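Transcription regulator AcaB (Escherichia coli, PDB 6N8B) probably regulates transcription of plasmid genes and has a crucial role in conjugative transfer of IncC plasmids. Local coordinates at residues Q35-E39 and N107-I113; F123-I127 and L162-A166; V54-I58 and E188-A193; R44-L49 and I169-E173. All coordinates share one frame; numbering follows the deposited sequence.

Contact 1 of 4, residues Q35-E39 and N107-I113; sequences QRVME and NPNEYTI
Gln35, Met38 and Glu39 on helix 32-59 meet Asn107, Asn109, Tyr111 and Ile113 where a two-stranded antiparallel ribbon, strands 23-29 and 109-115, lies over the helical body. Helix and strand segments run in roughly the same direction, 24° apart. The extended chain of Gln35 crosses to the start of the ribbon and gives NE2 to the carbonyl O of Asn107 at 2.9 Å. This bond is nearly straight, with O approached on a lone pair in its carbonyl plane and lying almost in the Gln35 amide plane. NE2 also bonds to Val29 O, joining strand 23-29 to the loop that leads into strand 109-115. The side-chain amide of Asn109 stacks on that of Gln35, their planes only 10° apart. Further along, the Tyr111 hydroxyl donates to Glu39 OE2, which sits at the ring edge near its plane. The modelled O-O separation is very short, and its exact length is doubtful at this resolution. In the strand backbone, Asn109, Tyr111 and Ile113 pair with Val29, Leu27 and Gln25. Met38 works on the apolar side: bends at chi2 and chi3 turn CE to 4.3 Å from Ile113 CG2, and SD lies 4.8 Å from the Tyr111 ring centroid, a long Met-aromatic contact. One atom before SD, Met38 CG, anti to the backbone N (chi1 162°), sits 3.7 Å from the Tyr111 centroid, almost exactly over the face, as a CH-pi contact.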
loop_
_atom_site.group_PDB
_atom_site.type_symbol
_atom_site.label_atom_id
_atom_site.label_comp_id
_atom_site.label_asym_id
_atom_site.label_seq_id
_atom_site.Cartn_x
_atom_site.Cartn_y
_atom_site.Cartn_z
ATOM N N GLN A 35 -0.596 -6.230 9.753
ATOM C CA GLN A 35 -1.299 -7.446 9.354
ATOM C C GLN A 35 -2.637 -7.117 8.711
ATOM O O GLN A 35 -2.981 -7.659 7.654
ATOM C CB GLN A 35 -1.497 -8.367 10.558
ATOM C CG GLN A 35 -0.268 -9.160 10.944
ATOM C CD GLN A 35 -0.500 -10.034 12.154
ATOM O OE1 GLN A 35 -1.618 -10.126 12.663
ATOM N NE2 GLN A 35 0.552 -10.704 12.610
ATOM N N ARG A 36 -3.407 -6.222 9.334
ATOM C CA ARG A 36 -4.733 -5.909 8.813
ATOM C C ARG A 36 -4.641 -5.193 7.471
ATOM O O ARG A 36 -5.360 -5.538 6.529
ATOM C CB ARG A 36 -5.526 -5.083 9.828
ATOM C CG ARG A 36 -6.309 -5.934 10.820
ATOM C CD ARG A 36 -7.258 -6.901 10.079
ATOM N NE ARG A 36 -8.608 -6.368 9.987
ATOM C CZ ARG A 36 -9.545 -6.832 9.166
ATOM N NH1 ARG A 36 -10.755 -6.281 9.162
ATOM N NH2 ARG A 36 -9.277 -7.833 8.334
ATOM N N VAL A 37 -3.747 -4.207 7.358
ATOM C CA VAL A 37 -3.527 -3.530 6.079
ATOM C C VAL A 37 -3.214 -4.544 4.986
ATOM O O VAL A 37 -3.770 -4.491 3.883
ATOM C CB VAL A 37 -2.398 -2.493 6.213
ATOM C CG1 VAL A 37 -1.945 -2.013 4.844
ATOM C CG2 VAL A 37 -2.854 -1.330 7.064
ATOM N N MET A 38 -2.325 -5.491 5.287
ATOM C CA MET A 38 -1.968 -6.512 4.308
ATOM C C MET A 38 -3.173 -7.355 3.910
ATOM O O MET A 38 -3.396 -7.610 2.722
ATOM C CB MET A 38 -0.847 -7.388 4.875
ATOM C CG MET A 38 -0.650 -8.733 4.191
ATOM S SD MET A 38 -0.068 -8.660 2.491
ATOM C CE MET A 38 1.628 -8.176 2.685
ATOM N N GLU A 39 -3.988 -7.761 4.880
ATOM C CA GLU A 39 -5.052 -8.712 4.579
ATOM C C GLU A 39 -6.199 -8.085 3.797
ATOM O O GLU A 39 -6.826 -8.773 2.983
ATOM C CB GLU A 39 -5.554 -9.365 5.862
ATOM C CG GLU A 39 -4.569 -10.380 6.404
ATOM C CD GLU A 39 -4.841 -10.754 7.835
ATOM O OE1 GLU A 39 -5.867 -10.299 8.383
ATOM O OE2 GLU A 39 -4.025 -11.503 8.413
ATOM N N ASN A 107 1.561 -12.918 18.139
ATOM C CA ASN A 107 1.111 -13.676 16.971
ATOM C C ASN A 107 1.516 -12.958 15.693
ATOM O O ASN A 107 0.711 -12.248 15.076
ATOM C CB ASN A 107 -0.402 -13.900 17.006
ATOM C CG ASN A 107 -0.890 -14.797 15.874
ATOM O OD1 ASN A 107 -0.520 -15.969 15.792
ATOM N ND2 ASN A 107 -1.730 -14.249 14.997
ATOM N N PRO A 108 2.761 -13.111 15.260
ATOM C CA PRO A 108 3.124 -12.657 13.918
ATOM C C PRO A 108 2.612 -13.655 12.891
ATOM O O PRO A 108 2.425 -14.839 13.179
ATOM C CB PRO A 108 4.659 -12.614 13.938
ATOM C CG PRO A 108 5.065 -12.912 15.369
ATOM C CD PRO A 108 3.921 -13.666 15.977
ATOM N N ASN A 109 2.407 -13.166 11.674
ATOM C CA ASN A 109 1.960 -14.015 10.580
ATOM C C ASN A 109 2.903 -13.896 9.393
ATOM O O ASN A 109 3.562 -12.872 9.196
ATOM C CB ASN A 109 0.521 -13.668 10.142
ATOM C CG ASN A 109 -0.510 -13.945 11.228
ATOM O OD1 ASN A 109 -0.207 -14.575 12.243
ATOM N ND2 ASN A 109 -1.739 -13.481 11.013
ATOM N N GLU A 110 2.949 -14.959 8.600
ATOM C CA GLU A 110 3.740 -15.012 7.381
ATOM C C GLU A 110 2.796 -15.098 6.193
ATOM O O GLU A 110 1.893 -15.940 6.175
ATOM C CB GLU A 110 4.688 -16.214 7.398
ATOM C CG GLU A 110 5.864 -16.055 8.342
ATOM C CD GLU A 110 6.755 -17.276 8.360
ATOM O OE1 GLU A 110 7.939 -17.146 8.741
ATOM O OE2 GLU A 110 6.265 -18.369 8.008
ATOM N N TYR A 111 2.993 -14.223 5.214
ATOM C CA TYR A 111 2.183 -14.210 4.005
ATOM C C TYR A 111 3.046 -14.571 2.806
ATOM O O TYR A 111 4.108 -13.977 2.596
ATOM C CB TYR A 111 1.535 -12.841 3.782
ATOM C CG TYR A 111 0.666 -12.356 4.920
ATOM C CD1 TYR A 111 1.203 -11.614 5.968
ATOM C CD2 TYR A 111 -0.694 -12.630 4.942
ATOM C CE1 TYR A 111 0.406 -11.166 7.006
ATOM C CE2 TYR A 111 -1.496 -12.186 5.974
ATOM C CZ TYR A 111 -0.942 -11.455 7.004
ATOM O OH TYR A 111 -1.735 -11.011 8.035
ATOM N N THR A 112 2.587 -15.544 2.025
ATOM C CA THR A 112 3.207 -15.869 0.750
ATOM C C THR A 112 2.642 -14.928 -0.306
ATOM O O THR A 112 1.446 -14.978 -0.615
ATOM C CB THR A 112 2.952 -17.325 0.365
ATOM O OG1 THR A 112 3.522 -18.193 1.352
ATOM C CG2 THR A 112 3.567 -17.633 -0.985
ATOM N N ILE A 113 3.496 -14.073 -0.857
ATOM C CA ILE A 113 3.084 -13.073 -1.830
ATOM C C ILE A 113 3.897 -13.278 -3.097
ATOM O O ILE A 113 5.069 -13.671 -3.040
ATOM C CB ILE A 113 3.256 -11.633 -1.301
ATOM C CG1 ILE A 113 4.735 -11.273 -1.159
ATOM C CG2 ILE A 113 2.554 -11.476 0.039
ATOM C CD1 ILE A 113 4.971 -9.873 -0.642
#

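Contact 2 of 4, residues F123-I127 and L162-A166; sequences FAHLI and LIKLA
The Phe123 ring meets helix segment 162-166 with its edge: Leu165 CD2 and the carbonyl O of Leu162 both lie near the ring plane, the methyl 4.3 Å from Phe123 CD1. Ala166 CB approaches the ring obliquely, 4.2 Å from Phe123 CZ. Over one face stands Val45 CG1 of helix 32-59, while Ile127 CG1 and Leu162 CD2 lie on the opposite side of the ring. A chi1 of -172° swings the ring away from the backbone N and across to Ala166, the residue whose CA is nearest that of Phe123. Beside the ring, Leu126 and Leu165 cross at about a right angle, and Leu126 CD1 comes to 3.5 Å from Leu165 CD2. Leu162 CD2 rests 3.7 Å from Leu126 CB and also touches Ile127, 4.3 Å from its CG1, so this one methyl sits between two consecutive residues of the facing helix. No hydrogen bond crosses the contact, which is wholly buried and apolar. The helices run antiparallel, 167° between their segments, near the centre of the chain. Helix 62-96 closes one flank, with Ser80 and Leu83 on Leu126 and His75 and Val79 on Leu165; helix 32-59 closes another through Ser41 and Val45, and helix 201-211 reaches Ala166 through Ile203.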
loop_
_atom_site.group_PDB
_atom_site.type_symbol
_atom_site.label_atom_id
_atom_site.label_comp_id
_atom_site.label_asym_id
_atom_site.label_seq_id
_atom_site.Cartn_x
_atom_site.Cartn_y
_atom_site.Cartn_z
ATOM N N PHE A 123 4.619 -1.458 -2.731
ATOM C CA PHE A 123 3.495 -1.502 -1.802
ATOM C C PHE A 123 3.738 -2.524 -0.702
ATOM O O PHE A 123 3.492 -2.247 0.478
ATOM C CB PHE A 123 2.197 -1.815 -2.542
ATOM C CG PHE A 123 0.976 -1.683 -1.681
ATOM C CD1 PHE A 123 0.380 -0.450 -1.486
ATOM C CD2 PHE A 123 0.429 -2.792 -1.057
ATOM C CE1 PHE A 123 -0.742 -0.324 -0.690
ATOM C CE2 PHE A 123 -0.693 -2.673 -0.259
ATOM C CZ PHE A 123 -1.279 -1.437 -0.076
ATOM N N ALA A 124 4.222 -3.711 -1.071
ATOM C CA ALA A 124 4.594 -4.699 -0.067
ATOM C C ALA A 124 5.726 -4.191 0.808
ATOM O O ALA A 124 5.801 -4.538 1.992
ATOM C CB ALA A 124 4.985 -6.015 -0.734
ATOM N N HIS A 125 6.610 -3.364 0.256
ATOM C CA HIS A 125 7.665 -2.820 1.094
ATOM C C HIS A 125 7.148 -1.688 1.969
ATOM O O HIS A 125 7.671 -1.478 3.065
ATOM C CB HIS A 125 8.832 -2.339 0.229
ATOM C CG HIS A 125 10.086 -2.082 1.005
ATOM N ND1 HIS A 125 10.869 -3.097 1.509
ATOM C CD2 HIS A 125 10.680 -0.925 1.382
ATOM C CE1 HIS A 125 11.899 -2.576 2.154
ATOM N NE2 HIS A 125 11.807 -1.260 2.093
ATOM N N LEU A 126 6.088 -0.997 1.537
ATOM C CA LEU A 126 5.429 -0.020 2.401
ATOM C C LEU A 126 4.824 -0.682 3.632
ATOM O O LEU A 126 4.864 -0.117 4.732
ATOM C CB LEU A 126 4.354 0.739 1.624
ATOM C CG LEU A 126 4.891 1.760 0.624
ATOM C CD1 LEU A 126 3.761 2.552 0.010
ATOM C CD2 LEU A 126 5.871 2.676 1.318
ATOM N N ILE A 127 4.237 -1.866 3.461
ATOM C CA ILE A 127 3.638 -2.563 4.593
ATOM C C ILE A 127 4.708 -2.933 5.611
ATOM O O ILE A 127 4.477 -2.881 6.826
ATOM C CB ILE A 127 2.864 -3.798 4.099
ATOM C CG1 ILE A 127 1.770 -3.366 3.120
ATOM C CG2 ILE A 127 2.286 -4.583 5.271
ATOM C CD1 ILE A 127 0.694 -4.397 2.910
ATOM N N LEU A 162 -2.127 4.020 4.414
ATOM C CA LEU A 162 -1.937 3.050 3.344
ATOM C C LEU A 162 -3.262 2.587 2.761
ATOM O O LEU A 162 -3.317 2.232 1.578
ATOM C CB LEU A 162 -1.136 1.846 3.834
ATOM C CG LEU A 162 0.369 2.077 3.975
ATOM C CD1 LEU A 162 0.743 2.454 5.399
ATOM C CD2 LEU A 162 1.136 0.853 3.500
ATOM N N ILE A 163 -4.329 2.569 3.562
ATOM C CA ILE A 163 -5.631 2.160 3.041
ATOM C C ILE A 163 -6.106 3.121 1.953
ATOM O O ILE A 163 -6.574 2.690 0.893
ATOM C CB ILE A 163 -6.657 2.039 4.182
ATOM C CG1 ILE A 163 -6.365 0.805 5.042
ATOM C CG2 ILE A 163 -8.057 1.948 3.616
ATOM C CD1 ILE A 163 -6.502 -0.523 4.297
ATOM N N LYS A 164 -6.002 4.435 2.191
ATOM C CA LYS A 164 -6.342 5.366 1.113
ATOM C C LYS A 164 -5.336 5.311 -0.034
ATOM O O LYS A 164 -5.712 5.558 -1.185
ATOM C CB LYS A 164 -6.556 6.793 1.636
ATOM C CG LYS A 164 -5.575 7.343 2.623
ATOM C CD LYS A 164 -5.440 8.842 2.429
ATOM C CE LYS A 164 -6.497 9.601 3.229
ATOM N NZ LYS A 164 -6.387 9.504 4.717
ATOM N N LEU A 165 -4.066 5.002 0.241
ATOM C CA LEU A 165 -3.142 4.752 -0.862
ATOM C C LEU A 165 -3.620 3.577 -1.705
ATOM O O LEU A 165 -3.659 3.656 -2.939
ATOM C CB LEU A 165 -1.737 4.482 -0.334
ATOM C CG LEU A 165 -0.755 4.139 -1.456
ATOM C CD1 LEU A 165 -0.707 5.251 -2.496
ATOM C CD2 LEU A 165 0.617 3.852 -0.898
ATOM N N ALA A 166 -3.998 2.477 -1.048
ATOM C CA ALA A 166 -4.651 1.372 -1.739
ATOM C C ALA A 166 -5.850 1.858 -2.542
ATOM O O ALA A 166 -5.949 1.609 -3.749
ATOM C CB ALA A 166 -5.085 0.312 -0.726
#

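Contact 3 of 4, residues V54-I58 and E188-A193; sequences VILRI and EVAEAA
A helix-helix packing near the C-terminal end of the long helix 32-59 joins it, through Val54, Ile55 and Ile58, to the short helix 186-192, which follows helix 148-182 in the chain. The two segments run roughly antiparallel, 146° apart, and their axes approach to 10.2 Å. Ile58 is central on its side. Its extended CG1-CD1 branch carries CD1 in between two residues, 3.6 Å from Val189 CG1 and 3.7 Å from Ala192 CB. The other branch, CG2, lies between Val189 CG1 and the extended chain of Glu188, which slides past Ile58 in the opposite direction. The CB and CG methylenes of Glu188 and its carboxylate carbon lie along this methyl, with Glu188 CD 3.9 Å from Ile58 CG2. Ile55 brings CG1 to the branched CB of Val189 at 4.2 Å, and also touches Ala176 and Arg177 of helix 148-182. That helix reaches the other segment too, since Arg177 packs on Ala193. No hydrogen bond crosses this partly buried contact, and the exposed Glu188 marks its border. At the other end of the contact, Ala193 CB meets Val54 CG2 at 3.5 Å.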
loop_
_atom_site.group_PDB
_atom_site.type_symbol
_atom_site.label_atom_id
_atom_site.label_comp_id
_atom_site.label_asym_id
_atom_site.label_seq_id
_atom_site.Cartn_x
_atom_site.Cartn_y
_atom_site.Cartn_z
ATOM N N VAL A 54 -1.763 -3.507 -17.820
ATOM C CA VAL A 54 -2.242 -4.050 -19.088
ATOM C C VAL A 54 -3.274 -3.124 -19.733
ATOM O O VAL A 54 -3.339 -3.034 -20.964
ATOM C CB VAL A 54 -2.788 -5.483 -18.925
ATOM C CG1 VAL A 54 -1.920 -6.273 -17.958
ATOM C CG2 VAL A 54 -4.229 -5.484 -18.487
ATOM N N ILE A 55 -4.085 -2.430 -18.927
ATOM C CA ILE A 55 -5.016 -1.448 -19.474
ATOM C C ILE A 55 -4.242 -0.344 -20.184
ATOM O O ILE A 55 -4.737 0.252 -21.148
ATOM C CB ILE A 55 -5.936 -0.902 -18.362
ATOM C CG1 ILE A 55 -6.893 -2.001 -17.892
ATOM C CG2 ILE A 55 -6.734 0.301 -18.842
ATOM C CD1 ILE A 55 -7.673 -1.646 -16.648
ATOM N N LEU A 56 -2.993 -0.107 -19.773
ATOM C CA LEU A 56 -2.194 0.961 -20.368
ATOM C C LEU A 56 -1.653 0.581 -21.741
ATOM O O LEU A 56 -1.704 1.390 -22.672
ATOM C CB LEU A 56 -1.039 1.335 -19.439
ATOM C CG LEU A 56 -1.390 2.044 -18.138
ATOM C CD1 LEU A 56 -0.131 2.314 -17.342
ATOM C CD2 LEU A 56 -2.088 3.338 -18.522
ATOM N N ARG A 57 -1.132 -0.636 -21.897
ATOM C CA ARG A 57 -0.645 -1.036 -23.212
ATOM C C ARG A 57 -1.792 -1.217 -24.195
ATOM O O ARG A 57 -1.595 -1.081 -25.408
ATOM C CB ARG A 57 0.187 -2.317 -23.114
ATOM C CG ARG A 57 0.903 -2.507 -21.800
ATOM C CD ARG A 57 1.855 -1.340 -21.519
ATOM N NE ARG A 57 2.213 -1.304 -20.115
ATOM C CZ ARG A 57 3.447 -1.110 -19.664
ATOM N NH1 ARG A 57 4.450 -0.934 -20.512
ATOM N NH2 ARG A 57 3.680 -1.083 -18.349
ATOM N N ILE A 58 -2.992 -1.495 -23.691
ATOM C CA ILE A 58 -4.164 -1.470 -24.550
ATOM C C ILE A 58 -4.492 -0.032 -24.937
ATOM O O ILE A 58 -4.893 0.244 -26.075
ATOM C CB ILE A 58 -5.338 -2.176 -23.849
ATOM C CG1 ILE A 58 -5.081 -3.684 -23.814
ATOM C CG2 ILE A 58 -6.641 -1.887 -24.567
ATOM C CD1 ILE A 58 -5.953 -4.431 -22.834
ATOM N N GLU A 188 -11.849 -4.789 -25.140
ATOM C CA GLU A 188 -10.504 -5.352 -25.158
ATOM C C GLU A 188 -9.948 -5.570 -23.756
ATOM O O GLU A 188 -9.138 -6.482 -23.552
ATOM C CB GLU A 188 -9.581 -4.436 -25.959
ATOM C CG GLU A 188 -8.276 -5.072 -26.384
ATOM C CD GLU A 188 -7.570 -4.266 -27.452
ATOM O OE1 GLU A 188 -8.162 -3.282 -27.945
ATOM O OE2 GLU A 188 -6.420 -4.613 -27.794
ATOM N N VAL A 189 -10.384 -4.779 -22.776
ATOM C CA VAL A 189 -9.865 -4.939 -21.423
ATOM C C VAL A 189 -10.789 -5.801 -20.572
ATOM O O VAL A 189 -10.354 -6.337 -19.543
ATOM C CB VAL A 189 -9.617 -3.581 -20.741
ATOM C CG1 VAL A 189 -8.851 -2.655 -21.665
ATOM C CG2 VAL A 189 -10.921 -2.947 -20.305
ATOM N N ALA A 190 -12.048 -5.961 -20.977
ATOM C CA ALA A 190 -12.917 -6.948 -20.355
ATOM C C ALA A 190 -12.486 -8.374 -20.666
ATOM O O ALA A 190 -13.015 -9.314 -20.063
ATOM C CB ALA A 190 -14.364 -6.720 -20.792
ATOM N N GLU A 191 -11.540 -8.558 -21.587
ATOM C CA GLU A 191 -11.000 -9.875 -21.875
ATOM C C GLU A 191 -9.536 -10.003 -21.502
ATOM O O GLU A 191 -9.046 -11.128 -21.362
ATOM C CB GLU A 191 -11.130 -10.206 -23.369
ATOM C CG GLU A 191 -12.461 -10.775 -23.816
ATOM C CD GLU A 191 -12.544 -10.880 -25.331
ATOM O OE1 GLU A 191 -11.472 -11.084 -25.937
ATOM O OE2 GLU A 191 -13.645 -10.760 -25.909
ATOM N N ALA A 192 -8.838 -8.889 -21.306
ATOM C CA ALA A 192 -7.469 -8.933 -20.821
ATOM C C ALA A 192 -7.369 -8.749 -19.318
ATOM O O ALA A 192 -6.488 -9.346 -18.691
ATOM C CB ALA A 192 -6.630 -7.859 -21.517
ATOM N N ALA A 193 -8.254 -7.953 -18.728
ATOM C CA ALA A 193 -8.208 -7.710 -17.295
ATOM C C ALA A 193 -9.568 -7.268 -16.772
ATOM O O ALA A 193 -9.840 -6.063 -16.713
ATOM C CB ALA A 193 -7.158 -6.654 -16.954
#

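Contact 4 of 4, residues R44-L49 and I169-E173; sequences RVSNSL and IIGIE
Arg44 lies across Ile170, bent at chi2 (60°), with CG 3.6 Å from Ile170 CD1 and the middle of its guanidinium covered on one face by Ile170 CG1. Its NH2 makes a salt bridge to Glu173 OE1 at 3.0 Å, on the syn side of the carboxylate, whose plane stands almost square to the guanidinium at 89°. NE is hydrogen-bonded to Thr198 OG1, giving the guanidinium a second partner. Val45 follows with two methyls, CG1 on Ile169 CD1 at 3.8 Å and CG2 more loosely on Ile170 CD1. Ser48, where the backbones come closest (CA to CA 5.7 Å from Ile170), donates its OG to the same Glu173 OE1 at 2.7 Å, reaching it from the face opposite Arg44. That oxygen thus takes two donors within a buried interface, and OE2 forms a salt bridge with Arg177, an arrangement likely to favour the charged carboxylate. Leu49 closes the run with CD2 3.8 Å from Ile169 CG2. The segments run roughly parallel, 34° apart, on helices 32-59 and 148-182. Helix 118-142 covers Val45 and Leu49 through Phe123 and Val120, and helix 201-211 packs on Ile170 through Ile203 and Ala207.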
loop_
_atom_site.group_PDB
_atom_site.type_symbol
_atom_site.label_atom_id
_atom_site.label_comp_id
_atom_site.label_asym_id
_atom_site.label_seq_id
_atom_site.Cartn_x
_atom_site.Cartn_y
_atom_site.Cartn_z
ATOM N N ARG A 44 -5.974 -7.084 -3.491
ATOM C CA ARG A 44 -6.719 -6.157 -4.334
ATOM C C ARG A 44 -5.780 -5.188 -5.043
ATOM O O ARG A 44 -5.921 -4.939 -6.246
ATOM C CB ARG A 44 -7.747 -5.399 -3.500
ATOM C CG ARG A 44 -8.604 -4.448 -4.310
ATOM C CD ARG A 44 -9.387 -5.175 -5.385
ATOM N NE ARG A 44 -10.012 -4.247 -6.322
ATOM C CZ ARG A 44 -9.444 -3.834 -7.451
ATOM N NH1 ARG A 44 -8.235 -4.266 -7.783
ATOM N NH2 ARG A 44 -10.083 -2.988 -8.247
ATOM N N VAL A 45 -4.816 -4.625 -4.307
ATOM C CA VAL A 45 -3.849 -3.707 -4.904
ATOM C C VAL A 45 -2.929 -4.440 -5.871
ATOM O O VAL A 45 -2.578 -3.912 -6.932
ATOM C CB VAL A 45 -3.055 -2.990 -3.799
ATOM C CG1 VAL A 45 -1.913 -2.185 -4.386
ATOM C CG2 VAL A 45 -3.965 -2.072 -3.030
ATOM N N SER A 46 -2.556 -5.679 -5.541
ATOM C CA SER A 46 -1.719 -6.463 -6.444
ATOM C C SER A 46 -2.421 -6.686 -7.773
ATOM O O SER A 46 -1.807 -6.572 -8.840
ATOM C CB SER A 46 -1.354 -7.800 -5.796
ATOM O OG SER A 46 -0.329 -8.463 -6.518
ATOM N N ASN A 47 -3.711 -7.011 -7.722
ATOM C CA ASN A 47 -4.516 -7.161 -8.919
ATOM C C ASN A 47 -4.786 -5.810 -9.579
ATOM O O ASN A 47 -4.878 -5.741 -10.809
ATOM C CB ASN A 47 -5.793 -7.905 -8.501
ATOM C CG ASN A 47 -6.889 -7.891 -9.543
ATOM O OD1 ASN A 47 -6.695 -7.543 -10.700
ATOM N ND2 ASN A 47 -8.068 -8.296 -9.118
ATOM N N SER A 48 -4.782 -4.721 -8.808
ATOM C CA SER A 48 -5.058 -3.411 -9.386
ATOM C C SER A 48 -3.876 -2.915 -10.206
ATOM O O SER A 48 -4.053 -2.438 -11.331
ATOM C CB SER A 48 -5.404 -2.403 -8.290
ATOM O OG SER A 48 -5.754 -1.150 -8.856
ATOM N N LEU A 49 -2.660 -3.022 -9.663
ATOM C CA LEU A 49 -1.484 -2.623 -10.428
ATOM C C LEU A 49 -1.283 -3.512 -11.648
ATOM O O LEU A 49 -0.792 -3.043 -12.680
ATOM C CB LEU A 49 -0.239 -2.650 -9.540
ATOM C CG LEU A 49 -0.227 -1.676 -8.359
ATOM C CD1 LEU A 49 0.871 -2.039 -7.368
ATOM C CD2 LEU A 49 -0.065 -0.240 -8.838
ATOM N N ILE A 169 -4.771 3.939 -5.739
ATOM C CA ILE A 169 -4.313 3.039 -6.792
ATOM C C ILE A 169 -5.508 2.467 -7.540
ATOM O O ILE A 169 -5.605 2.564 -8.770
ATOM C CB ILE A 169 -3.438 1.928 -6.188
ATOM C CG1 ILE A 169 -2.087 2.503 -5.754
ATOM C CG2 ILE A 169 -3.269 0.782 -7.175
ATOM C CD1 ILE A 169 -1.231 1.530 -4.984
ATOM N N ILE A 170 -6.446 1.870 -6.799
ATOM C CA ILE A 170 -7.639 1.307 -7.424
ATOM C C ILE A 170 -8.439 2.396 -8.123
ATOM O O ILE A 170 -8.916 2.206 -9.247
ATOM C CB ILE A 170 -8.478 0.557 -6.373
ATOM C CG1 ILE A 170 -7.779 -0.750 -5.995
ATOM C CG2 ILE A 170 -9.885 0.291 -6.892
ATOM C CD1 ILE A 170 -7.735 -1.011 -4.515
ATOM N N GLY A 171 -8.557 3.569 -7.495
ATOM C CA GLY A 171 -9.211 4.684 -8.160
ATOM C C GLY A 171 -8.523 5.069 -9.457
ATOM O O GLY A 171 -9.180 5.296 -10.477
ATOM N N ILE A 172 -7.188 5.134 -9.437
ATOM C CA ILE A 172 -6.427 5.345 -10.665
ATOM C C ILE A 172 -6.737 4.246 -11.672
ATOM O O ILE A 172 -6.856 4.503 -12.877
ATOM C CB ILE A 172 -4.921 5.424 -10.353
ATOM C CG1 ILE A 172 -4.598 6.731 -9.624
ATOM C CG2 ILE A 172 -4.103 5.297 -11.627
ATOM C CD1 ILE A 172 -3.168 6.829 -9.134
ATOM N N GLU A 173 -6.900 3.009 -11.194
ATOM C CA GLU A 173 -7.204 1.918 -12.112
ATOM C C GLU A 173 -8.592 2.086 -12.711
ATOM O O GLU A 173 -8.794 1.819 -13.899
ATOM C CB GLU A 173 -7.089 0.570 -11.395
ATOM C CG GLU A 173 -7.698 -0.606 -12.160
ATOM C CD GLU A 173 -8.235 -1.692 -11.246
ATOM O OE1 GLU A 173 -8.148 -1.529 -10.011
ATOM O OE2 GLU A 173 -8.752 -2.704 -11.762
#

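Contacts 2 and 4 are buried, whereas contacts 1 and 3 are only partly so. Contact 2, about 1 Å from the chain's centre, is purely apolar; contact 4 is equally enclosed yet holds a charged network. They share helix 148-182 and touch where Ala166 CB packs on Val45 CG2 at 3.5 Å. Helix 32-59 takes part in contacts 1, 4 and 3, meeting in turn the ribbon, helix 148-182 and the short helix 186-192. Contact 1 touches contact 2 through Met38 and Ile127, while contacts 1 and 3 lie about 30 Å apart between centres. At these two borders the chemistry divides: a hydrogen-bonded amide and a methionine on an aromatic face at the ribbon, apolar packing edged by Glu188 at the short helix.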